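Local coordinates for ABC transporter substrate-binding protein (Rhizobium radiobacter, PDB 6TFX) that binds the mannityl-opine mannopinic acid in the periplasm and probably hands it to an ABC transporter for import, at residues P75-Q80 against E188-K193; G81-V86 against R163-G168; Y394-F399 against E439-A444; C418-K423 against V449-A454. One frame throughout, in Å; residues are numbered along the deposited sequence.

Contact 1 (P75-Q80 against E188-K193)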
# COMPACT_ATOMS: atom_id res chain seq x y z
N PRO A 75 -29.67 7.31 -2.59
CA PRO A 75 -30.12 8.49 -3.40
C PRO A 75 -29.49 9.94 -3.30
O PRO A 75 -29.28 10.56 -4.34
CB PRO A 75 -31.61 8.62 -3.02
CG PRO A 75 -31.80 7.78 -1.78
CD PRO A 75 -30.82 6.66 -1.93
N ASP A 76 -29.38 10.50 -2.09
CA ASP A 76 -28.93 11.77 -1.52
C ASP A 76 -27.54 11.75 -0.86
O ASP A 76 -27.35 12.42 0.15
CB ASP A 76 -30.01 12.27 -0.51
CG ASP A 76 -31.41 12.40 -1.10
OD1 ASP A 76 -31.55 12.96 -2.22
OD2 ASP A 76 -32.38 11.93 -0.43
N VAL A 77 -26.56 11.04 -1.46
CA VAL A 77 -25.17 11.10 -1.00
C VAL A 77 -24.65 12.34 -1.72
O VAL A 77 -24.77 12.42 -2.94
CB VAL A 77 -24.31 9.87 -1.33
CG1 VAL A 77 -22.84 10.11 -0.97
CG2 VAL A 77 -24.83 8.63 -0.63
N LYS A 78 -24.15 13.30 -0.97
CA LYS A 78 -23.68 14.55 -1.56
C LYS A 78 -22.17 14.61 -1.70
O LYS A 78 -21.43 14.24 -0.77
CB LYS A 78 -24.11 15.75 -0.68
CG LYS A 78 -25.57 15.76 -0.23
CD LYS A 78 -26.53 16.24 -1.30
CE LYS A 78 -27.94 16.17 -0.78
NZ LYS A 78 -28.93 16.42 -1.86
N TRP A 79 -21.71 15.19 -2.81
CA TRP A 79 -20.29 15.45 -2.98
C TRP A 79 -19.93 16.60 -2.04
O TRP A 79 -20.78 17.43 -1.73
CB TRP A 79 -20.00 15.92 -4.41
CG TRP A 79 -20.04 14.82 -5.43
CD1 TRP A 79 -20.90 14.70 -6.48
CD2 TRP A 79 -19.14 13.70 -5.52
NE1 TRP A 79 -20.57 13.59 -7.24
CE2 TRP A 79 -19.52 12.94 -6.64
CE3 TRP A 79 -18.05 13.25 -4.73
CZ2 TRP A 79 -18.87 11.74 -7.00
CZ3 TRP A 79 -17.40 12.08 -5.09
CH2 TRP A 79 -17.80 11.34 -6.22
N GLN A 80 -18.67 16.68 -1.64
CA GLN A 80 -18.18 17.83 -0.89
C GLN A 80 -18.18 19.05 -1.83
O GLN A 80 -18.19 18.88 -3.04
CB GLN A 80 -16.72 17.59 -0.52
CG GLN A 80 -16.55 16.54 0.60
CD GLN A 80 -15.23 15.82 0.53
OE1 GLN A 80 -14.31 16.19 -0.21
NE2 GLN A 80 -15.14 14.71 1.27
N GLU A 188 -22.29 17.47 5.44
CA GLU A 188 -23.36 16.76 4.75
C GLU A 188 -23.03 15.28 4.58
O GLU A 188 -23.77 14.60 3.87
CB GLU A 188 -23.65 17.38 3.38
CG GLU A 188 -24.20 18.80 3.44
CD GLU A 188 -24.87 19.25 2.16
OE1 GLU A 188 -24.20 19.25 1.10
OE2 GLU A 188 -26.07 19.60 2.21
N TYR A 189 -21.96 14.76 5.26
CA TYR A 189 -21.60 13.35 5.11
C TYR A 189 -22.83 12.48 5.35
O TYR A 189 -23.56 12.70 6.31
CB TYR A 189 -20.44 12.97 6.04
CG TYR A 189 -19.99 11.55 5.82
CD1 TYR A 189 -19.55 11.12 4.57
CD2 TYR A 189 -20.01 10.62 6.86
CE1 TYR A 189 -19.14 9.81 4.35
CE2 TYR A 189 -19.61 9.30 6.65
CZ TYR A 189 -19.17 8.90 5.40
OH TYR A 189 -18.82 7.59 5.20
N PHE A 190 -23.11 11.55 4.43
CA PHE A 190 -24.34 10.77 4.45
C PHE A 190 -24.58 9.93 5.72
O PHE A 190 -25.74 9.63 6.02
CB PHE A 190 -24.47 9.92 3.20
CG PHE A 190 -23.59 8.71 3.12
CD1 PHE A 190 -22.31 8.80 2.58
CD2 PHE A 190 -24.06 7.46 3.50
CE1 PHE A 190 -21.51 7.66 2.45
CE2 PHE A 190 -23.24 6.32 3.37
CZ PHE A 190 -21.98 6.43 2.85
N ARG A 191 -23.52 9.56 6.48
CA ARG A 191 -23.71 8.75 7.70
C ARG A 191 -23.89 9.64 8.92
O ARG A 191 -24.11 9.13 10.02
CB ARG A 191 -22.53 7.80 7.94
CG ARG A 191 -22.26 6.83 6.80
CD ARG A 191 -21.11 5.89 7.14
NE ARG A 191 -20.68 5.11 5.98
CZ ARG A 191 -21.19 3.93 5.64
NH1 ARG A 191 -22.12 3.35 6.40
NH2 ARG A 191 -20.75 3.30 4.56
N GLY A 192 -23.79 10.95 8.71
CA GLY A 192 -23.92 11.94 9.78
C GLY A 192 -22.68 12.81 9.84
O GLY A 192 -21.58 12.40 9.44
N LYS A 193 -22.86 14.03 10.34
CA LYS A 193 -21.76 14.98 10.44
C LYS A 193 -20.67 14.44 11.41
O LYS A 193 -20.99 14.02 12.54
CB LYS A 193 -22.28 16.34 10.95
CG LYS A 193 -21.21 17.44 10.95
CD LYS A 193 -21.72 18.74 11.57
CE LYS A 193 -20.74 19.86 11.32
NZ LYS A 193 -21.27 21.17 11.77
O HOH W 1 -24.79 13.18 1.86
O HOH W 2 -21.24 12.43 1.73
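Val77 places CG1 anti to its backbone N (chi1 173°), which leaves CG2 anti to the carbonyl carbon. Phe190 takes the tighter first torsion, with CG between N and the carbonyl carbon (chi1 74°). The two side chains then run side by side and point the same way. Val77 CG2 sits over one face of the Phe190 ring, 4.3 Å from the ring centroid, in a CH-pi contact. Val77 CG1 reaches the ring at Phe190 CD1, 3.8 Å away. Arg191 CG lies over the opposite face, so the ring is held between a valine methyl and an arginine chain.

Phe190 stands in a type I beta turn from Tyr189 to Gly192, within the loop joining strands 180-185 and 198-203 of the mixed sheet. Segment 75-80 follows strand 68-73 of the separate four-stranded antiparallel sheet. The contact thus joins loops from two sheets of this family 5 solute-binding protein.

Water carries the polar link between the backbones. Water 1 accepts from Lys78 N at 2.9 Å and donates to Glu188 O at 2.7 Å. It also donates to Asp76 O. At the surface, Glu188 OE1 lies 3.9 Å from Lys78 CB. The chain of Lys78 bends at chi2, and its NZ bonds to Asn85 instead; NZ stays 5.9 Å from Glu188 OE2.

Contact 2 (G81-V86 against R163-G168)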
# COMPACT_ATOMS: atom_id res chain seq x y z
N GLY A 81 -18.12 20.25 -1.25
CA GLY A 81 -17.97 21.50 -1.98
C GLY A 81 -19.11 21.96 -2.86
O GLY A 81 -18.94 22.92 -3.62
N GLY A 82 -20.28 21.34 -2.76
CA GLY A 82 -21.45 21.77 -3.53
C GLY A 82 -21.59 21.16 -4.92
O GLY A 82 -22.41 21.63 -5.72
N TYR A 83 -20.85 20.06 -5.21
CA TYR A 83 -20.95 19.40 -6.52
C TYR A 83 -22.26 18.60 -6.69
O TYR A 83 -22.50 18.09 -7.78
CB TYR A 83 -19.72 18.54 -6.80
CG TYR A 83 -18.56 19.38 -7.29
CD1 TYR A 83 -18.41 19.68 -8.64
CD2 TYR A 83 -17.62 19.89 -6.40
CE1 TYR A 83 -17.36 20.47 -9.09
CE2 TYR A 83 -16.56 20.68 -6.84
CZ TYR A 83 -16.45 20.98 -8.18
OH TYR A 83 -15.37 21.72 -8.64
N GLY A 84 -23.09 18.55 -5.65
CA GLY A 84 -24.40 17.93 -5.69
C GLY A 84 -24.43 16.44 -5.40
O GLY A 84 -23.51 15.90 -4.78
N ASN A 85 -25.52 15.78 -5.82
CA ASN A 85 -25.72 14.35 -5.57
C ASN A 85 -24.76 13.47 -6.36
O ASN A 85 -24.47 13.75 -7.52
CB ASN A 85 -27.16 13.94 -5.93
CG ASN A 85 -28.22 14.45 -4.99
OD1 ASN A 85 -27.99 14.67 -3.81
ND2 ASN A 85 -29.43 14.63 -5.50
N VAL A 86 -24.27 12.41 -5.73
CA VAL A 86 -23.42 11.43 -6.41
C VAL A 86 -24.36 10.60 -7.31
O VAL A 86 -25.37 10.07 -6.82
CB VAL A 86 -22.71 10.53 -5.39
CG1 VAL A 86 -21.82 9.51 -6.10
CG2 VAL A 86 -21.89 11.37 -4.41
N ARG A 163 -6.42 19.57 -5.25
CA ARG A 163 -7.72 20.17 -4.88
C ARG A 163 -8.77 19.05 -5.01
O ARG A 163 -9.62 19.10 -5.91
CB ARG A 163 -8.05 21.35 -5.80
CG ARG A 163 -7.12 22.55 -5.60
CD ARG A 163 -7.46 23.70 -6.53
NE ARG A 163 -8.82 24.19 -6.33
CZ ARG A 163 -9.68 24.46 -7.32
NH1 ARG A 163 -9.31 24.31 -8.59
NH2 ARG A 163 -10.90 24.90 -7.05
N PRO A 164 -8.65 17.99 -4.18
CA PRO A 164 -9.55 16.83 -4.35
C PRO A 164 -10.97 17.10 -3.90
O PRO A 164 -11.20 17.97 -3.04
CB PRO A 164 -8.90 15.76 -3.46
CG PRO A 164 -8.26 16.55 -2.36
CD PRO A 164 -7.70 17.75 -3.07
N VAL A 165 -11.91 16.32 -4.44
CA VAL A 165 -13.32 16.41 -4.08
C VAL A 165 -13.81 15.00 -3.94
O VAL A 165 -13.75 14.24 -4.90
CB VAL A 165 -14.18 17.15 -5.14
CG1 VAL A 165 -15.65 17.18 -4.72
CG2 VAL A 165 -13.65 18.56 -5.40
N GLY A 166 -14.27 14.63 -2.75
CA GLY A 166 -14.83 13.29 -2.52
C GLY A 166 -16.17 13.37 -1.82
O GLY A 166 -16.74 14.47 -1.70
N PHE A 167 -16.74 12.21 -1.45
CA PHE A 167 -17.99 12.21 -0.66
C PHE A 167 -17.75 11.65 0.74
O PHE A 167 -18.70 11.43 1.51
CB PHE A 167 -19.18 11.52 -1.37
CG PHE A 167 -19.00 10.06 -1.70
CD1 PHE A 167 -19.07 9.10 -0.70
CD2 PHE A 167 -18.86 9.65 -3.01
CE1 PHE A 167 -18.93 7.74 -1.01
CE2 PHE A 167 -18.74 8.30 -3.32
CZ PHE A 167 -18.75 7.35 -2.32
N GLY A 168 -16.48 11.46 1.08
CA GLY A 168 -16.02 10.96 2.37
C GLY A 168 -16.28 11.95 3.50
O GLY A 168 -16.76 13.09 3.28
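From Tyr83 to Val86 and from Val165 to Phe167 the backbones run about 40° apart, and their nearest CA atoms, those of Val86 and Phe167, are 7.9 Å from each other. The gap is bridged by apolar side chains in two pairs. In the first, Tyr83 and Val165 cross at about a right angle. Val165 CG1 touches Tyr83 CD2 at 3.7 Å. Its other methyl, Val165 CG2, reaches Tyr83 CE2 at 3.9 Å. Both methyls lie on the same side of the ring plane and approach it obliquely, near CD2 and CE2.

The second pair, Val86 and Phe167, also crosses nearly at right angles. Here one methyl does the work: Val86 CG2 lies 3.8 Å from Phe167 CD2 and 4.1 Å from Phe167 CB. Val86 CG2, anti to the carbonyl carbon, is the branch that meets the phenylalanine.

Gly82 and Gly84, on either side of Tyr83 in sequence, both have positive phi, a conformation that favours glycine. The contact is buried apolar packing between two loops of the family 5 solute-binding domain, away from the ligand and metal sites. Phe167 also meets the ring of Trp79.

Segment 81-86 leads from strand 68-73 into helix 88-98, while 163-168 leads from helix 150-156 to strand 170-176. Ala152 of helix 150-156 packs on both Tyr83 and Val165.

Contact 3 (Y394-F399 against E439-A444)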
# COMPACT_ATOMS: atom_id res chain seq x y z
N TYR A 394 -2.74 -10.68 -6.43
CA TYR A 394 -2.44 -9.25 -6.46
C TYR A 394 -0.95 -8.98 -6.32
O TYR A 394 -0.36 -8.36 -7.21
CB TYR A 394 -3.26 -8.49 -5.39
CG TYR A 394 -4.73 -8.50 -5.78
CD1 TYR A 394 -5.22 -7.63 -6.75
CD2 TYR A 394 -5.59 -9.49 -5.31
CE1 TYR A 394 -6.54 -7.68 -7.18
CE2 TYR A 394 -6.92 -9.56 -5.73
CZ TYR A 394 -7.38 -8.66 -6.69
OH TYR A 394 -8.67 -8.69 -7.15
N TYR A 395 -0.34 -9.47 -5.25
CA TYR A 395 1.11 -9.20 -5.10
C TYR A 395 1.88 -9.83 -6.25
O TYR A 395 2.78 -9.21 -6.81
CB TYR A 395 1.62 -9.78 -3.77
CG TYR A 395 2.62 -8.88 -3.09
CD1 TYR A 395 2.20 -7.84 -2.26
CD2 TYR A 395 3.99 -9.07 -3.25
CE1 TYR A 395 3.12 -7.03 -1.58
CE2 TYR A 395 4.92 -8.26 -2.58
CZ TYR A 395 4.48 -7.24 -1.75
OH TYR A 395 5.39 -6.43 -1.10
N LEU A 396 1.52 -11.07 -6.64
CA LEU A 396 2.27 -11.73 -7.71
C LEU A 396 2.16 -10.99 -9.04
O LEU A 396 3.16 -10.81 -9.73
CB LEU A 396 1.81 -13.19 -7.89
CG LEU A 396 2.16 -14.11 -6.75
CD1 LEU A 396 1.45 -15.45 -6.93
CD2 LEU A 396 3.71 -14.34 -6.64
N THR A 397 0.94 -10.61 -9.43
CA THR A 397 0.79 -9.95 -10.72
C THR A 397 1.52 -8.61 -10.71
O THR A 397 2.21 -8.28 -11.68
CB THR A 397 -0.70 -9.77 -11.06
OG1 THR A 397 -1.30 -11.08 -11.18
CG2 THR A 397 -0.90 -8.97 -12.34
N GLN A 398 1.32 -7.81 -9.66
CA GLN A 398 1.87 -6.45 -9.66
C GLN A 398 3.39 -6.37 -9.57
O GLN A 398 4.01 -5.51 -10.21
CB GLN A 398 1.21 -5.65 -8.53
CG GLN A 398 -0.31 -5.51 -8.76
CD GLN A 398 -0.97 -4.68 -7.70
OE1 GLN A 398 -0.38 -3.77 -7.15
NE2 GLN A 398 -2.24 -4.97 -7.43
N PHE A 399 3.98 -7.24 -8.75
CA PHE A 399 5.43 -7.19 -8.55
C PHE A 399 6.23 -8.13 -9.44
O PHE A 399 7.44 -7.88 -9.63
CB PHE A 399 5.75 -7.55 -7.10
CG PHE A 399 5.44 -6.44 -6.13
CD1 PHE A 399 6.39 -5.45 -5.86
CD2 PHE A 399 4.20 -6.36 -5.51
CE1 PHE A 399 6.11 -4.41 -4.96
CE2 PHE A 399 3.89 -5.29 -4.65
CZ PHE A 399 4.86 -4.35 -4.35
N GLU A 439 -1.69 -24.33 -5.35
CA GLU A 439 -0.44 -24.95 -5.82
C GLU A 439 0.24 -24.16 -6.92
O GLU A 439 1.47 -24.04 -6.94
CB GLU A 439 -0.61 -26.41 -6.20
CG GLU A 439 -0.86 -27.27 -4.97
CD GLU A 439 0.17 -27.16 -3.85
OE1 GLU A 439 -0.23 -26.89 -2.69
OE2 GLU A 439 1.38 -27.34 -4.13
N LEU A 440 -0.56 -23.56 -7.82
CA LEU A 440 -0.00 -22.70 -8.89
C LEU A 440 0.58 -21.42 -8.30
O LEU A 440 1.68 -21.01 -8.70
CB LEU A 440 -1.06 -22.37 -9.96
CG LEU A 440 -1.45 -23.55 -10.84
CD1 LEU A 440 -2.80 -23.34 -11.50
CD2 LEU A 440 -0.35 -23.86 -11.87
N TRP A 441 -0.11 -20.84 -7.29
CA TRP A 441 0.46 -19.65 -6.62
C TRP A 441 1.76 -20.02 -5.92
O TRP A 441 2.72 -19.23 -5.96
CB TRP A 441 -0.53 -19.09 -5.62
CG TRP A 441 -1.58 -18.22 -6.26
CD1 TRP A 441 -1.42 -17.40 -7.35
CD2 TRP A 441 -2.94 -18.06 -5.83
NE1 TRP A 441 -2.62 -16.77 -7.65
CE2 TRP A 441 -3.55 -17.12 -6.70
CE3 TRP A 441 -3.70 -18.59 -4.78
CZ2 TRP A 441 -4.90 -16.75 -6.58
CZ3 TRP A 441 -5.04 -18.22 -4.65
CH2 TRP A 441 -5.61 -17.30 -5.53
N LYS A 442 1.81 -21.20 -5.26
CA LYS A 442 3.05 -21.62 -4.57
C LYS A 442 4.18 -21.88 -5.58
O LYS A 442 5.32 -21.48 -5.35
CB LYS A 442 2.79 -22.87 -3.70
CG LYS A 442 1.86 -22.56 -2.53
CD LYS A 442 1.85 -23.78 -1.60
CE LYS A 442 1.05 -23.53 -0.35
NZ LYS A 442 1.02 -24.76 0.51
N GLU A 443 3.86 -22.53 -6.72
CA GLU A 443 4.85 -22.79 -7.76
C GLU A 443 5.45 -21.46 -8.25
O GLU A 443 6.68 -21.36 -8.43
CB GLU A 443 4.22 -23.58 -8.91
CG GLU A 443 5.19 -23.95 -10.03
CD GLU A 443 4.58 -24.67 -11.22
OE1 GLU A 443 3.37 -24.98 -11.19
OE2 GLU A 443 5.32 -24.89 -12.21
N ALA A 444 4.61 -20.42 -8.41
CA ALA A 444 5.11 -19.10 -8.84
C ALA A 444 6.11 -18.56 -7.79
O ALA A 444 7.19 -18.11 -8.15
CB ALA A 444 3.95 -18.13 -9.00
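Next to Leu396, the residue that meets Trp441 and Ala444 across this contact, Thr397 OG1 is gripped by two groups: the carbonyl of Asp393, one helical turn back, and Arg429 NH2 of helix 422-430. Between the two segments themselves the meeting is apolar.

Leu396 CD1 makes the contact. It reaches Trp441 CD1 at 3.5 Å, a tight approach, and lies 4.2 Å from Ala444 CB. CD1 is anti to CA (chi2 170°), which carries this methyl away from helix 392-400 to the indole. The side chains of Leu396 and Trp441 approach obliquely. Trp441 meets the methyl with the five-membered part of its indole, since CG is the next ring atom, 4.2 Å from Leu396 CD1. The same methyl lies 4.1 Å from the backbone oxygen Trp441 O, so it rests against both the indole and the helix that carries it.

This is helix-helix packing between helices 392-400 and 434-450. The nearest CA atoms of the two segments, those of Leu396 and Ala444, are 8.0 Å apart. All three touching residues are buried. Helix 422-430 joins the group: Ile425 touches Leu396, and Ala428 touches Trp441. The indole is further covered by Ile391 and Ala392.

The metal site is not far off. The side chain of Leu396 is about 8 Å from that of Cys418 and about 10 Å from that of Cys453.

Contact 4 (C418-K423 against V449-A454). With MG (magnesium ion), chain G.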
# COMPACT_ATOMS: atom_id res chain seq x y z
N CYS A 418 11.12 -9.50 -13.57
CA CYS A 418 10.84 -10.94 -13.46
C CYS A 418 9.91 -11.36 -14.61
O CYS A 418 8.98 -10.62 -14.96
CB CYS A 418 10.20 -11.20 -12.10
SG CYS A 418 9.67 -12.92 -11.82
N ASN A 419 10.14 -12.55 -15.19
CA ASN A 419 9.24 -13.11 -16.19
C ASN A 419 9.06 -14.63 -16.00
O ASN A 419 8.19 -15.23 -16.65
CB ASN A 419 9.68 -12.77 -17.62
CG ASN A 419 11.01 -13.35 -18.06
OD1 ASN A 419 11.76 -13.96 -17.29
ND2 ASN A 419 11.33 -13.17 -19.33
N VAL A 420 9.79 -15.21 -15.05
CA VAL A 420 9.88 -16.67 -14.82
C VAL A 420 8.56 -17.35 -14.43
O VAL A 420 8.40 -18.56 -14.67
CB VAL A 420 11.00 -17.03 -13.81
CG1 VAL A 420 10.66 -16.63 -12.36
CG2 VAL A 420 11.41 -18.51 -13.92
N ALA A 421 7.64 -16.59 -13.81
CA ALA A 421 6.42 -17.17 -13.27
C ALA A 421 5.15 -16.76 -14.01
O ALA A 421 4.05 -16.98 -13.50
CB ALA A 421 6.32 -16.80 -11.80
N ASP A 422 5.28 -16.16 -15.23
CA ASP A 422 4.09 -15.69 -15.94
C ASP A 422 3.01 -16.72 -16.13
O ASP A 422 1.85 -16.44 -15.87
CB ASP A 422 4.44 -15.13 -17.31
CG ASP A 422 5.07 -13.77 -17.32
OD1 ASP A 422 5.33 -13.21 -16.21
OD2 ASP A 422 5.29 -13.25 -18.42
N LYS A 423 3.39 -17.92 -16.62
CA LYS A 423 2.38 -18.95 -16.89
C LYS A 423 1.67 -19.41 -15.62
O LYS A 423 0.46 -19.61 -15.65
CB LYS A 423 3.01 -20.16 -17.61
CG LYS A 423 3.66 -19.78 -18.95
CD LYS A 423 2.69 -19.21 -19.99
CE LYS A 423 3.42 -18.43 -21.06
NZ LYS A 423 2.51 -18.05 -22.17
N VAL A 449 11.61 -17.06 -6.03
CA VAL A 449 12.63 -17.19 -4.99
C VAL A 449 13.90 -17.84 -5.56
O VAL A 449 15.01 -17.34 -5.32
CB VAL A 449 12.09 -18.02 -3.80
CG1 VAL A 449 13.22 -18.45 -2.86
CG2 VAL A 449 11.04 -17.23 -3.03
N SER A 450 13.74 -18.99 -6.26
CA SER A 450 14.92 -19.74 -6.76
C SER A 450 15.70 -19.01 -7.83
O SER A 450 16.92 -19.19 -7.92
CB SER A 450 14.51 -21.14 -7.22
OG SER A 450 13.70 -21.06 -8.38
N ASN A 451 15.02 -18.17 -8.64
CA ASN A 451 15.74 -17.37 -9.65
C ASN A 451 16.30 -16.09 -8.99
O ASN A 451 17.02 -15.31 -9.63
CB ASN A 451 14.81 -17.05 -10.81
CG ASN A 451 14.72 -18.25 -11.71
OD1 ASN A 451 15.56 -18.44 -12.59
ND2 ASN A 451 13.75 -19.14 -11.45
N VAL A 452 15.95 -15.87 -7.71
CA VAL A 452 16.44 -14.73 -6.92
C VAL A 452 16.13 -13.41 -7.62
O VAL A 452 17.01 -12.56 -7.80
CB VAL A 452 17.94 -14.86 -6.49
CG1 VAL A 452 18.27 -13.91 -5.33
CG2 VAL A 452 18.31 -16.30 -6.14
N CYS A 453 14.89 -13.26 -8.08
CA CYS A 453 14.45 -12.00 -8.65
C CYS A 453 14.25 -10.98 -7.52
O CYS A 453 14.41 -9.78 -7.71
CB CYS A 453 13.16 -12.22 -9.42
SG CYS A 453 13.37 -13.37 -10.79
N ALA A 454 13.88 -11.48 -6.34
CA ALA A 454 13.67 -10.63 -5.18
C ALA A 454 14.06 -11.42 -3.96
O ALA A 454 13.98 -12.66 -3.97
CB ALA A 454 12.22 -10.20 -5.08
MG MG G . 11.76 -13.43 -11.60
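Metal coordination joins Cys418 and Cys453. The modelled magnesium ion lies between the two sulfurs, 2.2 Å from Cys418 SG and 1.8 Å from Cys453 SG. The sulfurs subtend an angle of about 155° at the ion. Cys418 holds SG anti to its backbone N (chi1 176°). Cys453 instead has SG anti to its carbonyl carbon (chi1 -62°), and the two sulfurs converge on the ion.

Van der Waals contacts lie beside this link. Cys418 CB and Cys453 CB are 4.1 Å apart. A methyl sits near the ion: Val420 CG1 is 3.5 Å from the magnesium. The other methyl, Val420 CG2, lies against an amide nitrogen, Asn451 ND2, at 3.5 Å, with the two side chains coming from opposite directions.

Two hydrogen bonds involve Asn451. Its ND2 bonds to Leu447 O in the last turn of helix 434-450, and Asn451 O receives Arg268 NH2.

In the backbone, that helix closes with a Schellman motif at Val452, whose phi is positive. On the other side, a type I turn from Asn419 to Asp422 leads into helix 422-430, with Ala421 at the N-cap.

Cys418 SG and Cys453 SG are 3.9 Å apart, too far for a disulfide. The metal-sulfur distances are short for magnesium, a hard ion that normally prefers oxygen. The geometry leaves the identity of the ion open to doubt, although the cysteines clearly face each other across it.

Contacts 1 and 2 are neighbours, with centres 9 Å apart. Contact 2 is nested in the loop that contact 1 closes, and the two touch where Trp79 N probably bonds to Gly84 O at 2.8 Å. Contacts 3 and 4 form the second pair, with centres 10 Å apart. They share helix 434-450, and Ala444 CB meets Ala421 CB at 3.9 Å. The ion of contact 4 is about 9 Å from the Ala444 side chain of contact 3. The pairs are well separated: the centres of contacts 1 and 4 are 47 Å apart, on opposite sides of the chain's centre. Contacts 1 and 2 also lie away from the opine pocket and the cysteine metal site.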